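Local coordinates for protein 6-pyruvoyl tetrahydropterin synthase (Plasmodium falciparum, PDB 1Y13) that belongs to the 6-pyruvoyl tetrahydropterin synthase family of pterin enzymes, binds zinc through histidines and holds biopterin in its pockets, at residues A[19-27]-A[58-69]. Sequence-based numbering, arbitrary orientation.
Sequences NSSAEVSVE and KVRGYVRDDGYV. With BIO (biopterin), chain G.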
ATOM      1  N   ASN A  19     -21.770   8.795 -20.453  1.00 59.13           N
ATOM      2  CA  ASN A  19     -22.467   7.529 -19.999  1.00 60.35           C
ATOM      3  C   ASN A  19     -22.838   7.442 -18.480  1.00 60.14           C
ATOM      4  O   ASN A  19     -22.098   7.947 -17.610  1.00 60.29           O
ATOM      5  CB  ASN A  19     -21.632   6.313 -20.438  1.00 66.53           C
ATOM      6  CG  ASN A  19     -22.471   5.087 -20.719  1.00 67.62           C
ATOM      7  OD1 ASN A  19     -22.985   4.918 -21.828  1.00 71.71           O
ATOM      8  ND2 ASN A  19     -22.595   4.209 -19.726  1.00 66.70           N
ATOM      9  N   SER A  20     -23.939   6.733 -18.165  1.00 60.23           N
ATOM     10  CA  SER A  20     -24.584   6.820 -16.833  1.00 58.69           C
ATOM     11  C   SER A  20     -24.424   5.645 -15.856  1.00 59.25           C
ATOM     12  O   SER A  20     -24.691   5.809 -14.654  1.00 59.05           O
ATOM     13  CB  SER A  20     -26.081   7.174 -16.960  1.00 62.94           C
ATOM     14  OG  SER A  20     -26.828   6.125 -17.562  1.00 70.36           O
ATOM     15  N   SER A  21     -24.003   4.475 -16.340  1.00 56.87           N
ATOM     16  CA  SER A  21     -23.634   3.412 -15.417  1.00 57.88           C
ATOM     17  C   SER A  21     -22.460   3.820 -14.523  1.00 57.92           C
ATOM     18  O   SER A  21     -21.608   4.625 -14.923  1.00 56.79           O
ATOM     19  CB  SER A  21     -23.334   2.089 -16.142  1.00 60.03           C
ATOM     20  OG  SER A  21     -21.979   2.005 -16.516  1.00 59.03           O
ATOM     21  N   ALA A  22     -22.460   3.280 -13.300  1.00 57.35           N
ATOM     22  CA  ALA A  22     -21.471   3.577 -12.279  1.00 56.25           C
ATOM     23  C   ALA A  22     -21.100   2.272 -11.572  1.00 57.20           C
ATOM     24  O   ALA A  22     -21.903   1.353 -11.528  1.00 55.81           O
ATOM     25  CB  ALA A  22     -22.032   4.571 -11.295  1.00 51.75           C
ATOM     26  N   GLU A  23     -19.889   2.197 -11.030  1.00 56.46           N
ATOM     27  CA  GLU A  23     -19.452   1.022 -10.265  1.00 57.10           C
ATOM     28  C   GLU A  23     -19.160   1.370  -8.830  1.00 57.13           C
ATOM     29  O   GLU A  23     -18.779   2.503  -8.524  1.00 55.47           O
ATOM     30  CB  GLU A  23     -18.221   0.383 -10.897  1.00 55.45           C
ATOM     31  CG  GLU A  23     -18.467  -0.094 -12.317  1.00 66.02           C
ATOM     32  CD  GLU A  23     -17.210  -0.504 -13.084  1.00 66.26           C
ATOM     33  OE1 GLU A  23     -16.121   0.042 -12.806  1.00 74.98           O
ATOM     34  OE2 GLU A  23     -17.321  -1.367 -13.984  1.00 72.03           O
ATOM     35  N   VAL A  24     -19.382   0.406  -7.936  1.00 55.79           N
ATOM     36  CA  VAL A  24     -18.858   0.487  -6.571  1.00 55.62           C
ATOM     37  C   VAL A  24     -18.032  -0.775  -6.299  1.00 57.68           C
ATOM     38  O   VAL A  24     -18.332  -1.861  -6.822  1.00 55.04           O
ATOM     39  CB  VAL A  24     -19.961   0.659  -5.490  1.00 53.57           C
ATOM     40  CG1 VAL A  24     -20.576   2.060  -5.542  1.00 50.60           C
ATOM     41  CG2 VAL A  24     -21.064  -0.414  -5.625  1.00 53.46           C
ATOM     42  N   SER A  25     -16.967  -0.621  -5.526  1.00 56.60           N
ATOM     43  CA  SER A  25     -16.141  -1.757  -5.129  1.00 57.54           C
ATOM     44  C   SER A  25     -15.707  -1.625  -3.710  1.00 56.47           C
ATOM     45  O   SER A  25     -15.566  -0.517  -3.186  1.00 55.02           O
ATOM     46  CB  SER A  25     -14.906  -1.979  -6.024  1.00 57.43           C
ATOM     47  OG  SER A  25     -14.041  -0.882  -6.019  1.00 62.09           O
ATOM     48  N   VAL A  26     -15.516  -2.785  -3.100  1.00 55.44           N
ATOM     49  CA  VAL A  26     -15.014  -2.888  -1.737  1.00 57.16           C
ATOM     50  C   VAL A  26     -13.813  -3.842  -1.734  1.00 57.41           C
ATOM     51  O   VAL A  26     -13.789  -4.829  -2.457  1.00 55.45           O
ATOM     52  CB  VAL A  26     -16.122  -3.356  -0.751  1.00 55.09           C
ATOM     53  CG1 VAL A  26     -17.204  -2.306  -0.655  1.00 50.82           C
ATOM     54  CG2 VAL A  26     -16.735  -4.691  -1.227  1.00 57.28           C
ATOM     55  N   GLU A  27     -12.809  -3.507  -0.944  1.00 57.09           N
ATOM     56  CA  GLU A  27     -11.599  -4.317  -0.829  1.00 59.40           C
ATOM     57  C   GLU A  27     -11.059  -4.095   0.555  1.00 58.71           C
ATOM     58  O   GLU A  27     -11.114  -2.978   1.052  1.00 60.24           O
ATOM     59  CB  GLU A  27     -10.558  -3.877  -1.867  1.00 63.22           C
ATOM     60  CG  GLU A  27      -9.792  -2.597  -1.498  1.00 70.63           C
ATOM     61  CD  GLU A  27      -8.977  -2.023  -2.669  1.00 72.07           C
ATOM     62  N   LYS A  58     -16.580  -5.931  -7.047  1.00 55.52           N
ATOM     63  CA  LYS A  58     -17.035  -4.756  -7.753  1.00 57.32           C
ATOM     64  C   LYS A  58     -18.340  -5.073  -8.496  1.00 57.89           C
ATOM     65  O   LYS A  58     -18.483  -6.157  -9.070  1.00 55.90           O
ATOM     66  CB  LYS A  58     -15.943  -4.306  -8.707  1.00 58.81           C
ATOM     67  CG  LYS A  58     -16.330  -3.213  -9.647  1.00 60.88           C
ATOM     68  CD  LYS A  58     -15.113  -2.735 -10.375  1.00 60.82           C
ATOM     69  CE  LYS A  58     -14.914  -3.517 -11.651  1.00 66.05           C
ATOM     70  NZ  LYS A  58     -13.902  -2.813 -12.483  1.00 71.32           N
ATOM     71  N   VAL A  59     -19.301  -4.155  -8.429  1.00 56.30           N
ATOM     72  CA  VAL A  59     -20.569  -4.294  -9.148  1.00 58.09           C
ATOM     73  C   VAL A  59     -20.845  -3.049  -9.988  1.00 58.12           C
ATOM     74  O   VAL A  59     -20.541  -1.935  -9.589  1.00 55.52           O
ATOM     75  CB  VAL A  59     -21.813  -4.702  -8.233  1.00 59.16           C
ATOM     76  CG1 VAL A  59     -21.403  -5.716  -7.141  1.00 58.12           C
ATOM     77  CG2 VAL A  59     -22.453  -3.512  -7.576  1.00 56.99           C
ATOM     78  N   ARG A  60     -21.404  -3.263 -11.170  1.00 54.84           N
ATOM     79  CA  ARG A  60     -21.744  -2.166 -12.061  1.00 56.67           C
ATOM     80  C   ARG A  60     -23.257  -2.059 -12.143  1.00 56.53           C
ATOM     81  O   ARG A  60     -23.954  -3.049 -12.397  1.00 55.34           O
ATOM     82  CB  ARG A  60     -21.140  -2.412 -13.429  1.00 50.72           C
ATOM     83  CG  ARG A  60     -21.272  -1.264 -14.388  1.00 56.87           C
ATOM     84  CD  ARG A  60     -20.734  -1.679 -15.748  1.00 58.64           C
ATOM     85  NE  ARG A  60     -19.349  -2.133 -15.621  1.00 65.94           N
ATOM     86  CZ  ARG A  60     -18.740  -2.985 -16.441  1.00 65.93           C
ATOM     87  NH1 ARG A  60     -19.374  -3.499 -17.498  1.00 63.68           N
ATOM     88  NH2 ARG A  60     -17.481  -3.316 -16.200  1.00 64.82           N
ATOM     89  N   GLY A  61     -23.754  -0.856 -11.897  1.00 56.15           N
ATOM     90  CA  GLY A  61     -25.176  -0.579 -11.895  1.00 57.35           C
ATOM     91  C   GLY A  61     -25.416   0.868 -12.270  1.00 57.07           C
ATOM     92  O   GLY A  61     -24.782   1.376 -13.183  1.00 56.51           O
ATOM     93  N   TYR A  62     -26.344   1.503 -11.559  1.00 55.95           N
ATOM     94  CA  TYR A  62     -26.744   2.887 -11.777  1.00 57.76           C
ATOM     95  C   TYR A  62     -26.964   3.527 -10.436  1.00 57.26           C
ATOM     96  O   TYR A  62     -27.316   2.846  -9.475  1.00 57.80           O
ATOM     97  CB  TYR A  62     -28.051   2.965 -12.602  1.00 53.66           C
ATOM     98  CG  TYR A  62     -27.882   2.358 -13.968  1.00 56.06           C
ATOM     99  CD1 TYR A  62     -27.422   3.124 -15.030  1.00 57.15           C
ATOM    100  CD2 TYR A  62     -28.117   0.991 -14.186  1.00 55.61           C
ATOM    101  CE1 TYR A  62     -27.228   2.563 -16.282  1.00 55.29           C
ATOM    102  CE2 TYR A  62     -27.919   0.422 -15.438  1.00 57.76           C
ATOM    103  CZ  TYR A  62     -27.476   1.224 -16.479  1.00 53.94           C
ATOM    104  OH  TYR A  62     -27.270   0.693 -17.722  1.00 57.36           O
ATOM    105  N   VAL A  63     -26.755   4.828 -10.357  1.00 56.05           N
ATOM    106  CA  VAL A  63     -27.098   5.547  -9.147  1.00 57.41           C
ATOM    107  C   VAL A  63     -28.630   5.509  -8.990  1.00 57.87           C
ATOM    108  O   VAL A  63     -29.339   5.990  -9.844  1.00 57.11           O
ATOM    109  CB  VAL A  63     -26.553   7.007  -9.182  1.00 55.01           C
ATOM    110  CG1 VAL A  63     -26.984   7.763  -7.946  1.00 54.28           C
ATOM    111  CG2 VAL A  63     -25.020   7.005  -9.309  1.00 55.68           C
ATOM    112  N   ARG A  64     -29.125   4.904  -7.915  1.00 57.47           N
ATOM    113  CA  ARG A  64     -30.570   4.790  -7.698  1.00 57.23           C
ATOM    114  C   ARG A  64     -31.098   5.981  -6.914  1.00 57.64           C
ATOM    115  O   ARG A  64     -30.329   6.865  -6.543  1.00 56.64           O
ATOM    116  CB  ARG A  64     -30.931   3.502  -6.952  1.00 52.59           C
ATOM    117  CG  ARG A  64     -30.340   2.213  -7.502  1.00 52.90           C
ATOM    118  CD  ARG A  64     -30.267   2.150  -9.024  1.00 57.10           C
ATOM    119  NE  ARG A  64     -31.531   2.303  -9.740  1.00 63.74           N
ATOM    120  CZ  ARG A  64     -32.604   1.542  -9.556  1.00 67.15           C
ATOM    121  NH1 ARG A  64     -32.585   0.603  -8.622  1.00 70.23           N
ATOM    122  NH2 ARG A  64     -33.701   1.738 -10.282  1.00 52.81           N
ATOM    123  N   ASP A  65     -32.401   5.972  -6.634  1.00 56.69           N
ATOM    124  CA  ASP A  65     -33.049   7.054  -5.880  1.00 57.41           C
ATOM    125  C   ASP A  65     -32.623   7.198  -4.407  1.00 57.33           C
ATOM    126  O   ASP A  65     -32.952   8.183  -3.768  1.00 57.03           O
ATOM    127  CB  ASP A  65     -34.590   7.020  -6.027  1.00 60.32           C
ATOM    128  CG  ASP A  65     -35.267   5.861  -5.264  1.00 65.50           C
ATOM    129  OD1 ASP A  65     -34.619   5.126  -4.480  1.00 67.34           O
ATOM    130  OD2 ASP A  65     -36.493   5.687  -5.459  1.00 69.15           O
ATOM    131  N   ASP A  66     -31.898   6.215  -3.873  1.00 57.45           N
ATOM    132  CA  ASP A  66     -31.308   6.357  -2.543  1.00 56.95           C
ATOM    133  C   ASP A  66     -29.892   6.964  -2.593  1.00 57.34           C
ATOM    134  O   ASP A  66     -29.286   7.230  -1.546  1.00 57.41           O
ATOM    135  CB  ASP A  66     -31.340   5.027  -1.753  1.00 56.11           C
ATOM    136  CG  ASP A  66     -30.625   3.876  -2.467  1.00 55.81           C
ATOM    137  OD1 ASP A  66     -30.146   4.043  -3.607  1.00 55.79           O
ATOM    138  OD2 ASP A  66     -30.529   2.785  -1.874  1.00 63.97           O
ATOM    139  N   GLY A  67     -29.376   7.172  -3.808  1.00 56.41           N
ATOM    140  CA  GLY A  67     -28.051   7.755  -4.023  1.00 56.48           C
ATOM    141  C   GLY A  67     -26.908   6.768  -4.228  1.00 56.62           C
ATOM    142  O   GLY A  67     -25.770   7.172  -4.415  1.00 55.88           O
ATOM    143  N   TYR A  68     -27.229   5.479  -4.209  1.00 56.17           N
ATOM    144  CA  TYR A  68     -26.252   4.403  -4.309  1.00 55.92           C
ATOM    145  C   TYR A  68     -26.395   3.567  -5.577  1.00 56.72           C
ATOM    146  O   TYR A  68     -27.500   3.418  -6.102  1.00 55.26           O
ATOM    147  CB  TYR A  68     -26.441   3.414  -3.158  1.00 49.80           C
ATOM    148  CG  TYR A  68     -26.340   3.947  -1.756  1.00 49.75           C
ATOM    149  CD1 TYR A  68     -25.567   5.073  -1.451  1.00 43.99           C
ATOM    150  CD2 TYR A  68     -27.004   3.303  -0.717  1.00 43.83           C
ATOM    151  CE1 TYR A  68     -25.470   5.531  -0.138  1.00 48.58           C
ATOM    152  CE2 TYR A  68     -26.904   3.752   0.598  1.00 48.63           C
ATOM    153  CZ  TYR A  68     -26.144   4.867   0.883  1.00 48.32           C
ATOM    154  OH  TYR A  68     -26.051   5.311   2.189  1.00 51.49           O
ATOM    155  N   VAL A  69     -25.290   2.973  -6.033  1.00 56.17           N
ATOM    156  CA  VAL A  69     -25.392   1.837  -6.937  1.00 56.71           C
ATOM    157  C   VAL A  69     -26.023   0.701  -6.124  1.00 57.75           C
ATOM    158  O   VAL A  69     -27.039   0.130  -6.519  1.00 57.22           O
ATOM    159  CB  VAL A  69     -24.027   1.402  -7.515  1.00 54.65           C
ATOM    160  CG1 VAL A  69     -24.141   0.047  -8.219  1.00 53.49           C
ATOM    161  CG2 VAL A  69     -23.495   2.450  -8.475  1.00 52.94           C
TER
HETATM  162  N1  BIO G 175     -22.864   3.057   0.078  1.00 55.02           N
HETATM  163  N2  BIO G 175     -22.757   2.830  -2.218  1.00 53.54           N
HETATM  164  C2  BIO G 175     -22.595   3.614  -1.118  1.00 56.14           C
HETATM  165  N3  BIO G 175     -22.180   4.903  -1.216  1.00 53.66           N
HETATM  166  C4  BIO G 175     -22.036   5.701  -0.130  1.00 52.48           C
HETATM  167  O4  BIO G 175     -21.662   6.880  -0.219  1.00 55.69           O
HETATM  168  C4A BIO G 175     -22.285   5.151   1.215  1.00 55.45           C
HETATM  169  C8A BIO G 175     -22.715   3.762   1.233  1.00 55.82           C
HETATM  170  N8  BIO G 175     -22.964   3.214   2.422  1.00 62.63           N
HETATM  171  C7  BIO G 175     -22.839   3.908   3.553  1.00 60.76           C
HETATM  172  C6  BIO G 175     -22.414   5.203   3.579  1.00 57.61           C
HETATM  173  N5  BIO G 175     -22.155   5.830   2.382  1.00 62.09           N
HETATM  174  C9  BIO G 175     -22.338   5.890   4.931  1.00 66.43           C
HETATM  175  O9  BIO G 175     -22.308   7.337   4.852  1.00 61.11           O
HETATM  176  C10 BIO G 175     -21.177   5.579   5.901  1.00 77.65           C
HETATM  177  O10 BIO G 175     -19.869   5.944   5.367  1.00 63.40           O
HETATM  178  C11 BIO G 175     -21.341   4.205   6.574  1.00 77.71           C
HETATM  179  O   HOH W   1     -26.410   6.272 -12.815  1.00 59.15           O
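Ala22 and Val24 pair with Gly61 and Val59 as antiparallel neighbours in the sheet of the T-fold (tunnelling fold), which an antiparallel strand of a second subunit extends on the other edge of 21-27. Each pair is closed by two backbone hydrogen bonds, among them Gly61 N to Ala22 O at 2.9 Å and Val59 N to Val24 O at 3.0 Å. On the face of Glu23, Ser25, Lys58 and Arg60, charge dominates. Glu23 and Arg60 run side by side, carboxylate and guanidinium planes 29° apart: Arg60 NE, 2.7 Å from Glu23 OE2, comes from its anti side, and Arg60 NH2, at 3.0 Å, nearly along its C-O axis. Lys58 adds a long salt bridge from NZ to Glu23 OE1, 3.6 Å; the bend at chi3 (90°) carries its end to the carboxylate. The other face is apolar. Val24 CG2 meets Val59 CG2 at 3.9 Å, and Val69, returning after the Arg64-Gly67 type I turn, lays CG2 against Ala22 CB; Phe72 and Leu75 of helix 72-86 also touch Val24. Next to Val69, the Tyr68 ring turns one face to biopterin, CD1 3.3 Å from C2 of the ligand. A water bridges the segments, donating to Ser20 O at 2.6 Å and accepting from Val63 N.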